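Local structure of geranylgeranyl pyrophosphate synthase (Corynebacterium glutamicum, 3LK5) at residues 245-248 with 249-253; 216-220 with 221-225; 334-337 with 338-341; 254-257 with 258-261; 63-66 with 67-71. The protein probably condenses isoprenyl diphosphates as a magnesium-dependent chain-elongating prenyltransferase of the FPP/GGPP synthase family, feeding isoprenoid biosynthesis. All coordinates share one frame; numbering follows the deposited sequence. Where two conformers were deposited one is given.

Contact 1. Residues 245-248 with 249-253; sequences YGHD and IGIAF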
loop_
_atom_site.group_PDB
_atom_site.type_symbol
_atom_site.label_atom_id
_atom_site.label_comp_id
_atom_site.label_asym_id
_atom_site.label_seq_id
_atom_site.Cartn_x
_atom_site.Cartn_y
_atom_site.Cartn_z
ATOM N N TYR A 245 -20.805 5.858 18.464
ATOM C CA TYR A 245 -20.302 7.230 18.473
ATOM C C TYR A 245 -19.509 7.553 17.216
ATOM O O TYR A 245 -19.739 8.582 16.553
ATOM C CB TYR A 245 -19.453 7.468 19.738
ATOM C CG TYR A 245 -18.604 8.733 19.758
ATOM C CD1 TYR A 245 -19.028 9.888 20.462
ATOM C CD2 TYR A 245 -17.353 8.767 19.083
ATOM C CE1 TYR A 245 -18.198 11.033 20.512
ATOM C CE2 TYR A 245 -16.546 9.886 19.091
ATOM C CZ TYR A 245 -16.959 11.018 19.816
ATOM O OH TYR A 245 -16.103 12.096 19.809
ATOM N N GLY A 246 -18.587 6.681 16.846
ATOM C CA GLY A 246 -17.721 6.975 15.705
ATOM C C GLY A 246 -18.532 7.026 14.409
ATOM O O GLY A 246 -18.206 7.799 13.496
ATOM N N HIS A 247 -19.529 6.153 14.294
ATOM C CA HIS A 247 -20.353 6.108 13.077
ATOM C C HIS A 247 -21.103 7.459 12.923
ATOM O O HIS A 247 -20.994 8.121 11.873
ATOM C CB HIS A 247 -21.362 4.950 13.147
ATOM C CG HIS A 247 -22.448 5.001 12.108
ATOM N ND1 HIS A 247 -23.630 5.704 12.281
ATOM C CD2 HIS A 247 -22.557 4.381 10.904
ATOM C CE1 HIS A 247 -24.398 5.548 11.212
ATOM N NE2 HIS A 247 -23.773 4.749 10.363
ATOM N N ASP A 248 -21.790 7.863 13.988
ATOM C CA ASP A 248 -22.593 9.111 13.973
ATOM C C ASP A 248 -21.746 10.377 13.861
ATOM O O ASP A 248 -21.970 11.211 12.984
ATOM C CB ASP A 248 -23.481 9.192 15.201
ATOM C CG ASP A 248 -24.575 8.152 15.205
ATOM O OD1 ASP A 248 -24.737 7.393 14.220
ATOM O OD2 ASP A 248 -25.286 8.084 16.207
ATOM N N ILE A 249 -20.742 10.509 14.726
ATOM C CA ILE A 249 -19.872 11.667 14.659
ATOM C C ILE A 249 -19.038 11.688 13.352
ATOM O O ILE A 249 -18.786 12.755 12.792
ATOM C CB ILE A 249 -18.972 11.776 15.951
ATOM C CG1 ILE A 249 -19.845 11.775 17.232
ATOM C CG2 ILE A 249 -18.056 13.037 15.872
ATOM C CD1 ILE A 249 -21.078 12.834 17.203
ATOM N N GLY A 250 -18.601 10.520 12.873
ATOM C CA GLY A 250 -17.792 10.489 11.641
ATOM C C GLY A 250 -18.576 10.963 10.420
ATOM O O GLY A 250 -18.023 11.680 9.543
ATOM N N ILE A 251 -19.842 10.532 10.329
ATOM C CA ILE A 251 -20.694 11.003 9.215
ATOM C C ILE A 251 -20.906 12.527 9.367
ATOM O O ILE A 251 -20.736 13.275 8.400
ATOM C CB ILE A 251 -22.050 10.238 9.122
ATOM C CG1 ILE A 251 -21.803 8.772 8.674
ATOM C CG2 ILE A 251 -23.042 10.945 8.120
ATOM C CD1 ILE A 251 -22.971 7.872 8.988
ATOM N N ALA A 252 -21.251 12.978 10.571
ATOM C CA ALA A 252 -21.460 14.421 10.798
ATOM C C ALA A 252 -20.220 15.228 10.442
ATOM O O ALA A 252 -20.310 16.331 9.887
ATOM C CB ALA A 252 -21.891 14.677 12.257
ATOM N N PHE A 253 -19.032 14.694 10.789
ATOM C CA PHE A 253 -17.791 15.368 10.459
ATOM C C PHE A 253 -17.638 15.542 8.942
ATOM O O PHE A 253 -17.258 16.627 8.490
ATOM C CB PHE A 253 -16.607 14.555 11.050
ATOM C CG PHE A 253 -15.261 14.947 10.531
ATOM C CD1 PHE A 253 -14.594 16.060 11.053
ATOM C CD2 PHE A 253 -14.631 14.181 9.537
ATOM C CE1 PHE A 253 -13.303 16.418 10.599
ATOM C CE2 PHE A 253 -13.338 14.537 9.056
ATOM C CZ PHE A 253 -12.687 15.665 9.596
#

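Contact 2. Residues 216-220 with 221-225; sequences TAAYT and IARPL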
loop_
_atom_site.group_PDB
_atom_site.type_symbol
_atom_site.label_atom_id
_atom_site.label_comp_id
_atom_site.label_asym_id
_atom_site.label_seq_id
_atom_site.Cartn_x
_atom_site.Cartn_y
_atom_site.Cartn_z
ATOM N N THR A 216 -15.032 7.947 5.403
ATOM C CA THR A 216 -14.782 8.899 6.494
ATOM C C THR A 216 -15.090 8.354 7.853
ATOM O O THR A 216 -14.215 8.375 8.703
ATOM C CB THR A 216 -15.545 10.231 6.307
ATOM O OG1 THR A 216 -15.137 10.801 5.056
ATOM C CG2 THR A 216 -15.171 11.229 7.453
ATOM N N ALA A 217 -16.317 7.883 8.114
ATOM C CA ALA A 217 -16.656 7.632 9.511
ATOM C C ALA A 217 -15.860 6.415 10.070
ATOM O O ALA A 217 -15.316 6.474 11.172
ATOM C CB ALA A 217 -18.141 7.398 9.695
ATOM N N ALA A 218 -15.862 5.316 9.327
ATOM C CA ALA A 218 -15.132 4.101 9.732
ATOM C C ALA A 218 -13.654 4.431 9.861
ATOM O O ALA A 218 -13.010 4.154 10.862
ATOM C CB ALA A 218 -15.311 2.975 8.658
ATOM N N TYR A 219 -13.150 5.124 8.859
ATOM C CA TYR A 219 -11.729 5.363 8.739
ATOM C C TYR A 219 -11.195 6.352 9.783
ATOM O O TYR A 219 -10.114 6.176 10.339
ATOM C CB TYR A 219 -11.479 5.908 7.326
ATOM C CG TYR A 219 -10.081 6.401 7.112
ATOM C CD1 TYR A 219 -8.979 5.576 7.431
ATOM C CD2 TYR A 219 -9.845 7.655 6.550
ATOM C CE1 TYR A 219 -7.688 6.018 7.226
ATOM C CE2 TYR A 219 -8.565 8.109 6.304
ATOM C CZ TYR A 219 -7.491 7.276 6.645
ATOM O OH TYR A 219 -6.217 7.708 6.459
ATOM N N THR A 220 -11.972 7.391 10.063
ATOM C CA THR A 220 -11.417 8.542 10.783
ATOM C C THR A 220 -11.694 8.486 12.269
ATOM O O THR A 220 -10.883 8.975 13.075
ATOM C CB THR A 220 -11.968 9.862 10.168
ATOM O OG1 THR A 220 -11.594 9.904 8.783
ATOM C CG2 THR A 220 -11.459 11.132 10.926
ATOM N N ILE A 221 -12.830 7.895 12.627
ATOM C CA ILE A 221 -13.247 7.901 14.003
ATOM C C ILE A 221 -13.573 6.545 14.572
ATOM O O ILE A 221 -13.019 6.162 15.619
ATOM C CB ILE A 221 -14.513 8.861 14.224
ATOM C CG1 ILE A 221 -14.228 10.228 13.606
ATOM C CG2 ILE A 221 -14.833 8.929 15.763
ATOM C CD1 ILE A 221 -15.179 11.418 14.169
ATOM N N ALA A 222 -14.482 5.813 13.926
ATOM C CA ALA A 222 -14.942 4.562 14.538
ATOM C C ALA A 222 -13.850 3.505 14.654
ATOM O O ALA A 222 -13.656 2.925 15.726
ATOM C CB ALA A 222 -16.169 3.967 13.792
ATOM N N ARG A 223 -13.149 3.235 13.564
ATOM C CA ARG A 223 -12.106 2.226 13.673
ATOM C C ARG A 223 -10.883 2.663 14.520
ATOM O O ARG A 223 -10.341 1.821 15.219
ATOM C CB ARG A 223 -11.653 1.654 12.309
ATOM C CG ARG A 223 -12.743 0.890 11.516
ATOM C CD ARG A 223 -13.239 -0.327 12.267
ATOM N NE ARG A 223 -14.120 -1.138 11.395
ATOM C CZ ARG A 223 -14.862 -2.152 11.833
ATOM N NH1 ARG A 223 -14.819 -2.537 13.117
ATOM N NH2 ARG A 223 -15.627 -2.838 10.978
ATOM N N PRO A 224 -10.435 3.943 14.448
ATOM C CA PRO A 224 -9.368 4.316 15.404
ATOM C C PRO A 224 -9.825 4.069 16.853
ATOM O O PRO A 224 -9.062 3.550 17.633
ATOM C CB PRO A 224 -9.151 5.820 15.105
ATOM C CG PRO A 224 -9.337 5.854 13.560
ATOM C CD PRO A 224 -10.621 4.986 13.411
ATOM N N LEU A 225 -11.060 4.442 17.213
ATOM C CA LEU A 225 -11.548 4.175 18.595
ATOM C C LEU A 225 -11.507 2.690 18.894
ATOM O O LEU A 225 -11.069 2.269 19.964
ATOM C CB LEU A 225 -13.021 4.623 18.785
ATOM C CG LEU A 225 -13.105 6.160 18.970
ATOM C CD1 LEU A 225 -14.558 6.665 18.707
ATOM C CD2 LEU A 225 -12.585 6.639 20.334
#

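Contact 3. Residues 334-337 with 338-341; sequences EQRI and SQLT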
loop_
_atom_site.group_PDB
_atom_site.type_symbol
_atom_site.label_atom_id
_atom_site.label_comp_id
_atom_site.label_asym_id
_atom_site.label_seq_id
_atom_site.Cartn_x
_atom_site.Cartn_y
_atom_site.Cartn_z
ATOM N N GLU A 334 -27.374 20.693 7.548
ATOM C CA GLU A 334 -27.176 21.178 8.919
ATOM C C GLU A 334 -28.072 20.418 9.912
ATOM O O GLU A 334 -27.619 20.062 11.000
ATOM C CB GLU A 334 -27.357 22.709 9.017
ATOM C CG GLU A 334 -26.263 23.539 8.288
ATOM C CD GLU A 334 -25.045 23.866 9.162
ATOM O OE1 GLU A 334 -24.973 23.326 10.295
ATOM O OE2 GLU A 334 -24.165 24.674 8.732
ATOM N N GLN A 335 -29.329 20.155 9.535
ATOM C CA GLN A 335 -30.219 19.343 10.379
ATOM C C GLN A 335 -29.680 17.929 10.608
ATOM O O GLN A 335 -29.755 17.397 11.719
ATOM C CB GLN A 335 -31.661 19.307 9.808
ATOM C CG GLN A 335 -32.426 20.658 10.000
ATOM C CD GLN A 335 -33.594 20.905 8.986
ATOM O OE1 GLN A 335 -34.088 22.052 8.861
ATOM N NE2 GLN A 335 -34.010 19.851 8.260
ATOM N N ARG A 336 -29.165 17.308 9.556
ATOM C CA ARG A 336 -28.567 15.964 9.691
ATOM C C ARG A 336 -27.369 15.997 10.647
ATOM O O ARG A 336 -27.219 15.104 11.485
ATOM C CB ARG A 336 -28.072 15.467 8.339
ATOM C CG ARG A 336 -29.163 15.014 7.405
ATOM C CD ARG A 336 -28.505 14.318 6.243
ATOM N NE ARG A 336 -29.433 13.970 5.181
ATOM C CZ ARG A 336 -29.220 12.953 4.348
ATOM N NH1 ARG A 336 -28.115 12.191 4.462
ATOM N NH2 ARG A 336 -30.106 12.706 3.393
ATOM N N ILE A 337 -26.541 17.040 10.535
ATOM C CA ILE A 337 -25.342 17.183 11.403
ATOM C C ILE A 337 -25.804 17.273 12.859
ATOM O O ILE A 337 -25.276 16.598 13.764
ATOM C CB ILE A 337 -24.490 18.418 10.970
ATOM C CG1 ILE A 337 -23.842 18.187 9.586
ATOM C CG2 ILE A 337 -23.399 18.794 12.025
ATOM C CD1 ILE A 337 -23.221 19.453 9.006
ATOM N N SER A 338 -26.830 18.096 13.097
ATOM C CA SER A 338 -27.363 18.274 14.447
ATOM C C SER A 338 -27.857 16.960 15.040
ATOM O O SER A 338 -27.536 16.625 16.198
ATOM C CB SER A 338 -28.494 19.323 14.418
ATOM O OG SER A 338 -27.918 20.603 14.280
ATOM N N GLN A 339 -28.650 16.229 14.257
ATOM C CA GLN A 339 -29.250 14.961 14.660
ATOM C C GLN A 339 -28.157 13.939 15.006
ATOM O O GLN A 339 -28.216 13.247 16.043
ATOM C CB GLN A 339 -30.043 14.368 13.484
ATOM C CG GLN A 339 -31.421 14.910 13.198
ATOM C CD GLN A 339 -32.105 14.095 12.087
ATOM O OE1 GLN A 339 -31.854 14.298 10.885
ATOM N NE2 GLN A 339 -32.960 13.160 12.491
ATOM N N LEU A 340 -27.195 13.817 14.105
ATOM C CA LEU A 340 -26.083 12.867 14.277
ATOM C C LEU A 340 -25.168 13.217 15.444
ATOM O O LEU A 340 -24.635 12.311 16.123
ATOM C CB LEU A 340 -25.269 12.795 12.988
ATOM C CG LEU A 340 -25.917 12.030 11.825
ATOM C CD1 LEU A 340 -25.208 12.340 10.513
ATOM C CD2 LEU A 340 -25.901 10.561 12.139
ATOM N N THR A 341 -24.964 14.517 15.660
ATOM C CA THR A 341 -24.138 14.938 16.776
ATOM C C THR A 341 -24.824 14.547 18.100
ATOM O O THR A 341 -24.238 13.937 19.003
ATOM C CB THR A 341 -23.782 16.439 16.707
ATOM O OG1 THR A 341 -23.033 16.675 15.507
ATOM C CG2 THR A 341 -22.920 16.816 17.898
HETATM O O HOH W 1 -26.042 21.789 12.488
#

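Contact 4. Residues 254-257 with 258-261; sequences QLRD and DLLG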
loop_
_atom_site.group_PDB
_atom_site.type_symbol
_atom_site.label_atom_id
_atom_site.label_comp_id
_atom_site.label_asym_id
_atom_site.label_seq_id
_atom_site.Cartn_x
_atom_site.Cartn_y
_atom_site.Cartn_z
ATOM N N GLN A 254 -17.916 14.501 8.154
ATOM C CA GLN A 254 -17.787 14.640 6.696
ATOM C C GLN A 254 -18.807 15.658 6.169
ATOM O O GLN A 254 -18.497 16.454 5.281
ATOM C CB GLN A 254 -18.048 13.331 5.968
ATOM C CG GLN A 254 -17.742 13.488 4.451
ATOM C CD GLN A 254 -16.339 13.954 4.223
ATOM O OE1 GLN A 254 -15.412 13.361 4.760
ATOM N NE2 GLN A 254 -16.158 15.032 3.461
ATOM N N LEU A 255 -20.016 15.581 6.706
ATOM C CA LEU A 255 -21.062 16.593 6.289
ATOM C C LEU A 255 -20.620 18.018 6.579
ATOM O O LEU A 255 -20.800 18.906 5.736
ATOM C CB LEU A 255 -22.400 16.309 6.933
ATOM C CG LEU A 255 -23.080 14.968 6.563
ATOM C CD1 LEU A 255 -24.359 14.840 7.407
ATOM C CD2 LEU A 255 -23.399 14.877 5.056
ATOM N N ARG A 256 -20.029 18.238 7.756
ATOM C CA ARG A 256 -19.485 19.570 8.091
ATOM C C ARG A 256 -18.385 19.951 7.105
ATOM O O ARG A 256 -18.307 21.109 6.655
ATOM C CB ARG A 256 -18.931 19.626 9.535
ATOM C CG ARG A 256 -18.253 20.977 9.912
ATOM C CD ARG A 256 -19.221 22.205 9.714
ATOM N NE ARG A 256 -20.343 22.089 10.641
ATOM C CZ ARG A 256 -21.549 22.645 10.486
ATOM N NH1 ARG A 256 -21.827 23.374 9.404
ATOM N NH2 ARG A 256 -22.478 22.442 11.424
ATOM N N ASP A 257 -17.511 18.990 6.807
ATOM C CA ASP A 257 -16.421 19.223 5.864
ATOM C C ASP A 257 -16.946 19.573 4.440
ATOM O O ASP A 257 -16.372 20.438 3.756
ATOM C CB ASP A 257 -15.477 17.994 5.829
ATOM C CG ASP A 257 -14.375 18.061 6.904
ATOM O OD1 ASP A 257 -14.387 18.973 7.773
ATOM O OD2 ASP A 257 -13.477 17.185 6.892
ATOM N N ASP A 258 -18.036 18.911 4.028
ATOM C CA ASP A 258 -18.686 19.237 2.759
ATOM C C ASP A 258 -19.221 20.684 2.777
ATOM O O ASP A 258 -19.028 21.405 1.813
ATOM C CB ASP A 258 -19.846 18.310 2.459
ATOM C CG ASP A 258 -19.443 16.846 2.324
ATOM O OD1 ASP A 258 -18.257 16.519 2.065
ATOM O OD2 ASP A 258 -20.347 16.021 2.460
ATOM N N LEU A 259 -19.848 21.110 3.877
ATOM C CA LEU A 259 -20.364 22.486 3.935
ATOM C C LEU A 259 -19.217 23.480 3.891
ATOM O O LEU A 259 -19.271 24.465 3.133
ATOM C CB LEU A 259 -21.261 22.709 5.156
ATOM C CG LEU A 259 -22.550 21.887 5.221
ATOM C CD1 LEU A 259 -23.358 22.226 6.472
ATOM C CD2 LEU A 259 -23.448 22.125 3.952
ATOM N N LEU A 260 -18.140 23.196 4.642
ATOM C CA LEU A 260 -16.957 24.065 4.601
ATOM C C LEU A 260 -16.316 24.124 3.214
ATOM O O LEU A 260 -15.809 25.171 2.825
ATOM C CB LEU A 260 -15.885 23.660 5.641
ATOM C CG LEU A 260 -16.231 23.924 7.113
ATOM C CD1 LEU A 260 -15.200 23.181 8.005
ATOM C CD2 LEU A 260 -16.341 25.444 7.477
ATOM N N GLY A 261 -16.335 23.016 2.477
ATOM C CA GLY A 261 -15.709 22.964 1.135
ATOM C C GLY A 261 -16.458 23.812 0.103
ATOM O O GLY A 261 -15.938 24.103 -0.981
#

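Contact 5. Residues 63-66 with 67-71; sequences KRIR and PLYAW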
loop_
_atom_site.group_PDB
_atom_site.type_symbol
_atom_site.label_atom_id
_atom_site.label_comp_id
_atom_site.label_asym_id
_atom_site.label_seq_id
_atom_site.Cartn_x
_atom_site.Cartn_y
_atom_site.Cartn_z
ATOM N N LYS A 63 -3.787 17.319 11.477
ATOM C CA LYS A 63 -4.424 17.499 12.782
ATOM C C LYS A 63 -4.233 16.295 13.755
ATOM O O LYS A 63 -4.474 16.412 14.956
ATOM C CB LYS A 63 -5.918 17.798 12.597
ATOM C CG LYS A 63 -6.230 19.128 11.871
ATOM C CD LYS A 63 -5.876 20.380 12.713
ATOM C CE LYS A 63 -6.880 20.682 13.849
ATOM N NZ LYS A 63 -8.164 21.258 13.327
ATOM N N ARG A 64 -3.790 15.157 13.218
ATOM C CA ARG A 64 -3.573 13.926 14.021
ATOM C C ARG A 64 -4.878 13.408 14.697
ATOM O O ARG A 64 -4.833 12.860 15.794
ATOM C CB ARG A 64 -2.475 14.123 15.081
ATOM C CG ARG A 64 -1.193 14.872 14.584
ATOM C CD ARG A 64 -0.567 14.260 13.318
ATOM N NE ARG A 64 0.736 14.907 13.112
ATOM C CZ ARG A 64 1.555 14.699 12.091
ATOM N NH1 ARG A 64 1.242 13.820 11.129
ATOM N NH2 ARG A 64 2.696 15.387 12.028
ATOM N N ILE A 65 -6.013 13.634 14.050
ATOM C CA ILE A 65 -7.320 13.267 14.632
ATOM C C ILE A 65 -7.437 11.744 14.799
ATOM O O ILE A 65 -8.029 11.243 15.768
ATOM C CB ILE A 65 -8.489 13.835 13.763
ATOM C CG1 ILE A 65 -9.819 13.723 14.510
ATOM C CG2 ILE A 65 -8.649 13.106 12.477
ATOM C CD1 ILE A 65 -9.727 14.245 15.917
ATOM N N ARG A 66 -6.844 10.992 13.857
ATOM C CA ARG A 66 -6.988 9.533 13.910
ATOM C C ARG A 66 -6.191 8.928 15.065
ATOM O O ARG A 66 -6.759 8.187 15.848
ATOM C CB ARG A 66 -6.729 8.855 12.528
ATOM C CG ARG A 66 -7.735 9.298 11.462
ATOM C CD ARG A 66 -7.362 8.873 10.034
ATOM N NE ARG A 66 -8.275 9.545 9.108
ATOM C CZ ARG A 66 -8.169 10.813 8.715
ATOM N NH1 ARG A 66 -7.166 11.567 9.125
ATOM N NH2 ARG A 66 -9.083 11.327 7.897
ATOM N N PRO A 67 -4.885 9.279 15.223
ATOM C CA PRO A 67 -4.184 8.824 16.426
ATOM C C PRO A 67 -4.842 9.339 17.686
ATOM O O PRO A 67 -4.879 8.647 18.696
ATOM C CB PRO A 67 -2.789 9.484 16.313
ATOM C CG PRO A 67 -2.587 9.700 14.857
ATOM C CD PRO A 67 -3.983 9.972 14.288
ATOM N N LEU A 68 -5.374 10.549 17.635
ATOM C CA LEU A 68 -6.077 11.077 18.830
ATOM C C LEU A 68 -7.281 10.210 19.245
ATOM O O LEU A 68 -7.477 9.906 20.419
ATOM C CB LEU A 68 -6.525 12.512 18.554
ATOM C CG LEU A 68 -7.155 13.278 19.737
ATOM C CD1 LEU A 68 -6.370 13.195 21.095
ATOM C CD2 LEU A 68 -7.347 14.727 19.284
ATOM N N TYR A 69 -8.072 9.771 18.266
ATOM C CA TYR A 69 -9.181 8.872 18.548
ATOM C C TYR A 69 -8.735 7.494 18.991
ATOM O O TYR A 69 -9.372 6.917 19.862
ATOM C CB TYR A 69 -10.186 8.795 17.372
ATOM C CG TYR A 69 -11.254 9.873 17.450
ATOM C CD1 TYR A 69 -11.404 10.795 16.430
ATOM C CD2 TYR A 69 -12.119 9.947 18.564
ATOM C CE1 TYR A 69 -12.392 11.781 16.493
ATOM C CE2 TYR A 69 -13.101 10.903 18.635
ATOM C CZ TYR A 69 -13.243 11.810 17.590
ATOM O OH TYR A 69 -14.240 12.765 17.656
ATOM N N ALA A 70 -7.662 6.945 18.404
ATOM C CA ALA A 70 -7.139 5.681 18.886
ATOM C C ALA A 70 -6.726 5.787 20.373
ATOM O O ALA A 70 -7.024 4.906 21.193
ATOM C CB ALA A 70 -5.940 5.221 18.014
ATOM N N TRP A 71 -6.019 6.869 20.700
ATOM C CA TRP A 71 -5.616 7.110 22.075
ATOM C C TRP A 71 -6.810 7.243 23.023
ATOM O O TRP A 71 -6.814 6.670 24.094
ATOM C CB TRP A 71 -4.702 8.354 22.126
ATOM C CG TRP A 71 -4.218 8.755 23.510
ATOM C CD1 TRP A 71 -4.416 9.979 24.109
ATOM C CD2 TRP A 71 -3.419 7.988 24.421
ATOM N NE1 TRP A 71 -3.828 9.997 25.347
ATOM C CE2 TRP A 71 -3.199 8.800 25.565
ATOM C CE3 TRP A 71 -2.871 6.699 24.392
ATOM C CZ2 TRP A 71 -2.479 8.350 26.681
ATOM C CZ3 TRP A 71 -2.147 6.246 25.499
ATOM C CH2 TRP A 71 -1.959 7.084 26.632
#

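Contact 1. Residues 245-248 with 249-253
Tyr245 meets Ile249 one turn further along helix 236-263, its ring standing over the isoleucine. Ile249 CG1 lies 3.8 Å from the centroid of the Tyr245 ring and 13° off the ring normal, a CH-pi contact over the middle of the face. The backbone joins the same two residues, Ile249 N giving its hydrogen to Tyr245 O at 2.8 Å. The phenol end leads elsewhere: Tyr245 OH bonds to Leu361 O and to the hydroxyl of Tyr69. Gly246 contributes only backbone to the contact, its O receiving Gly250 N at 2.8 Å, with the donor well above the carbonyl plane. At His247 a second CH-pi contact forms. With chi1 at 167° the imidazole points away from the backbone N and lies alongside Ile251, and Ile251 CD1 sits over one face, 3.7 Å from the centroid of the His247 ring and nearer its CE1-NE2 rim. The ring is also held at its edge: His247 ND1 donates to Asp248 OD1 at 2.8 Å, the oxygen lying almost exactly in the imidazole plane and being met on its anti side, somewhat out of the carboxylate plane. Asp248 closes the segment, its backbone O taking Ala252 N at 3.1 Å while its OD2 reaches Ser343 OG on helix 329-347. Each oxygen of this buried carboxylate therefore has a hydrogen-bond partner, which fixes its rotation. The His247 ring is held both by an in-plane bond and by a methyl group on one face, and the nearby carboxylate would tend to stabilise a positively charged imidazole.

Contact 2. Residues 216-220 with 221-225
The flat peptide groups of Ala217 and Ala218 receive the next turn in different ways. Ala217 O takes two donors: Ala222 N, 3.0 Å away, lies nearly in line with the C=O bond, whereas Ile221 N, 3.2 Å away, stands 37° above the carbonyl plane. Ala218 O is met in its carbonyl plane by Arg223 N at 2.9 Å. The bonds of Ala222 and Arg223 thus span five residues instead of four, the widened spacing of a pi-type turn. Pro224 follows, with no N-H to offer the turn before it. Its ring carbons face the preceding carbonyls instead: Pro224 CG is 3.3 Å from Tyr219 O and 3.5 Å from Thr220 O. Both buried oxygens are left without a hydrogen-bond partner in the model, and the axes of 216-220 and 221-225 diverge by 26°. Thr220 OG1, beside its own backbone N (chi1 -59°), folds back to make a weak bond to Thr216 O at 3.0 Å. Beyond the turn, the aliphatic start of Arg223 runs over Ala218 O, with Arg223 CG 3.3 Å from that oxygen; the guanidinium goes on to a salt bridge with Glu186. The Tyr219 ring packs among Met183, Val187, Ile100 and Ala104, and its OH bonds to Gln101. A helix widened by a pi-type turn and kinked before a proline is the motif here. Helix 205-231 carries it through the all-helical core of a prenyltransferase, with the side chain of Tyr219 about 7 Å from that of Asp108, which binds magnesium in this protein, though no metal is present here.

Contact 3. Residues 334-337 with 338-341
Two regular turns of helix 329-347 link Glu334 to Ser338 and Ile337 to Thr341; Ser338 is on the solvent side, Ile337 and Thr341 are buried, and Glu334 lies at the border. Near the surface a water molecule donates to Glu334 O at 2.8 Å. In the conformers described it also donates to Glu334 OE1 at 2.9 Å and accepts from Ser338 OG at 2.9 Å; both side chains have a second conformer, so the full three-way bridge is probably present only part of the time. Ser338 N also bonds to Glu334 O directly, giving that carbonyl both a helical and a water partner. At the buried end Thr341 grips Ile337 O twice, its N and its OG1 each 2.8 Å from that oxygen and approaching from opposite faces of the carbonyl plane. The hydroxyl arrives there because OG1 stands beside the backbone N (chi1 -61°), which leaves the methyl CG2 anti to that N. Thr341 OG1 has a further partner in Thr369 OG1 of helix 355-369. Between these ends Leu340 lays its CG over Arg336 O at 3.4 Å, while the extended chain of Gln339 passes its CG 3.3 Å from Gln335 O. The Arg336 guanidinium points off to a salt bridge with Asp209. Placed about 19 Å, centre to centre, from the middle of the chain, this part of the helix packs against helix 236-263: Ile337 rests on Leu255 and Arg256, Leu340 on Ile251, and Glu334 reaches Leu259 and forms a salt bridge with Arg256.

Contact 4. Residues 254-257 with 258-261
Four regular helical bonds tie Gln254 to Asp258, Leu255 to Leu259, Arg256 to Leu260 and Asp257 to Gly261, with Asp258 N 2.8 Å from Gln254 O and Gly261 N 2.9 Å from Asp257 O. Gln254 and Asp258 are joined a second time through their side chains: Gln254 NE2 donates to Asp258 OD1 at 2.9 Å, nearly straight at 171°. The acceptor lies in the amide plane, yet the donor comes from above the carboxylate plane, the two planes being 42° apart. A turn at chi2 (56°) bends the glutamine forward along the helix, toward the next turn, and its OE1 is left to bond with Thr216 OG1 on helix 205-231. The sequence Gln-Leu-Arg-Asp-Asp corresponds to the second aspartate-rich motif (DDxxD) of trans-prenyltransferases; Gly261 stands at its last position. Arg256 points to another side of the helix. Bent at chi2 and chi3, it brings NH1, in a salt bridge with Glu334, to 3.5 Å from Leu259 CD1, the methyl meeting the guanidinium obliquely, while NE bonds to Thr369 O. Leu260 spreads its CG over Arg256 O at 3.5 Å and continues to Ile268 and Thr269; Leu259 packs against Val333 of helix 329-347, and Leu255 against Val284 of helix 284-296.

Contact 5. Residues 63-66 with 67-71
Ile65 carries CG1 anti to the backbone N (chi1 -168°) and turns CD1 back with chi2 near 49°, which lays its outer branch alongside the Tyr69 ring. The cost is that CG2 takes the crowded position between the backbone N and the carbonyl carbon. In return Ile65 CD1 comes to 3.7 Å from Tyr69 CE1 and 4.2 Å from Leu68 CD2, while CG1 is 3.8 Å from Tyr69 CD1. Isoleucine and tyrosine point the same way, and the phenol continues to the hydroxyl of Tyr245. Leu68, also with CG anti to the backbone N (chi1 -174°), sets its CB 3.3 Å from Arg64 O. The first turn of helix 65-78 starts from Arg64 in the N-cap position, whose carbonyl receives Leu68 N at 3.0 Å; Tyr69 N then bonds to Ile65 O, and Ala70 N to Arg66 O. Pro67 fits this first turn without loss, since its missing N-H is not needed there, and its CD rests 3.4 Å from Arg64 O. The two arginines diverge: Arg64 goes to a salt bridge with Glu98 and a bond to Val58 O, whereas Arg66, extended from CG to NE, reaches Tyr219, Gln101 and, weakly, Thr220 OG1. A glycerol, probably from the crystallisation liquor, bonds to the backbone N of Lys63 and of Ile65. The run Lys-Arg-Ile-Arg-Pro at a helix start matches the Gly-Gly-Lys-Arg-type motif of the family; in relatives the lysine and the second arginine, at the positions of Lys63 and Arg66, bind isopentenyl diphosphate, consistent with a substrate site here.

Contacts 1 and 4 are successive stretches of helix 236-263, their centres 13 Å apart. Contact 2 packs against contact 1 and meets contact 4 where Thr216 OG1 lies 2.6 Å from Gln254 OE1. Contact 3 lines another side of that helix, where Glu334 OE2 forms a salt bridge with Arg256 NH1 of contact 4 at 2.8 Å. Contact 5 borders contact 2 and reaches contact 1 through a probable hydrogen bond, Tyr245 OH to Tyr69 OH at 2.9 Å. Contacts 2, 4 and 5 lie near the aspartates of the magnesium site, empty here: side chains of Gln254 and Thr216 are each about 8 Å from that of Asp194, and the side chain of Arg66 is about 9 Å from that of Asp108.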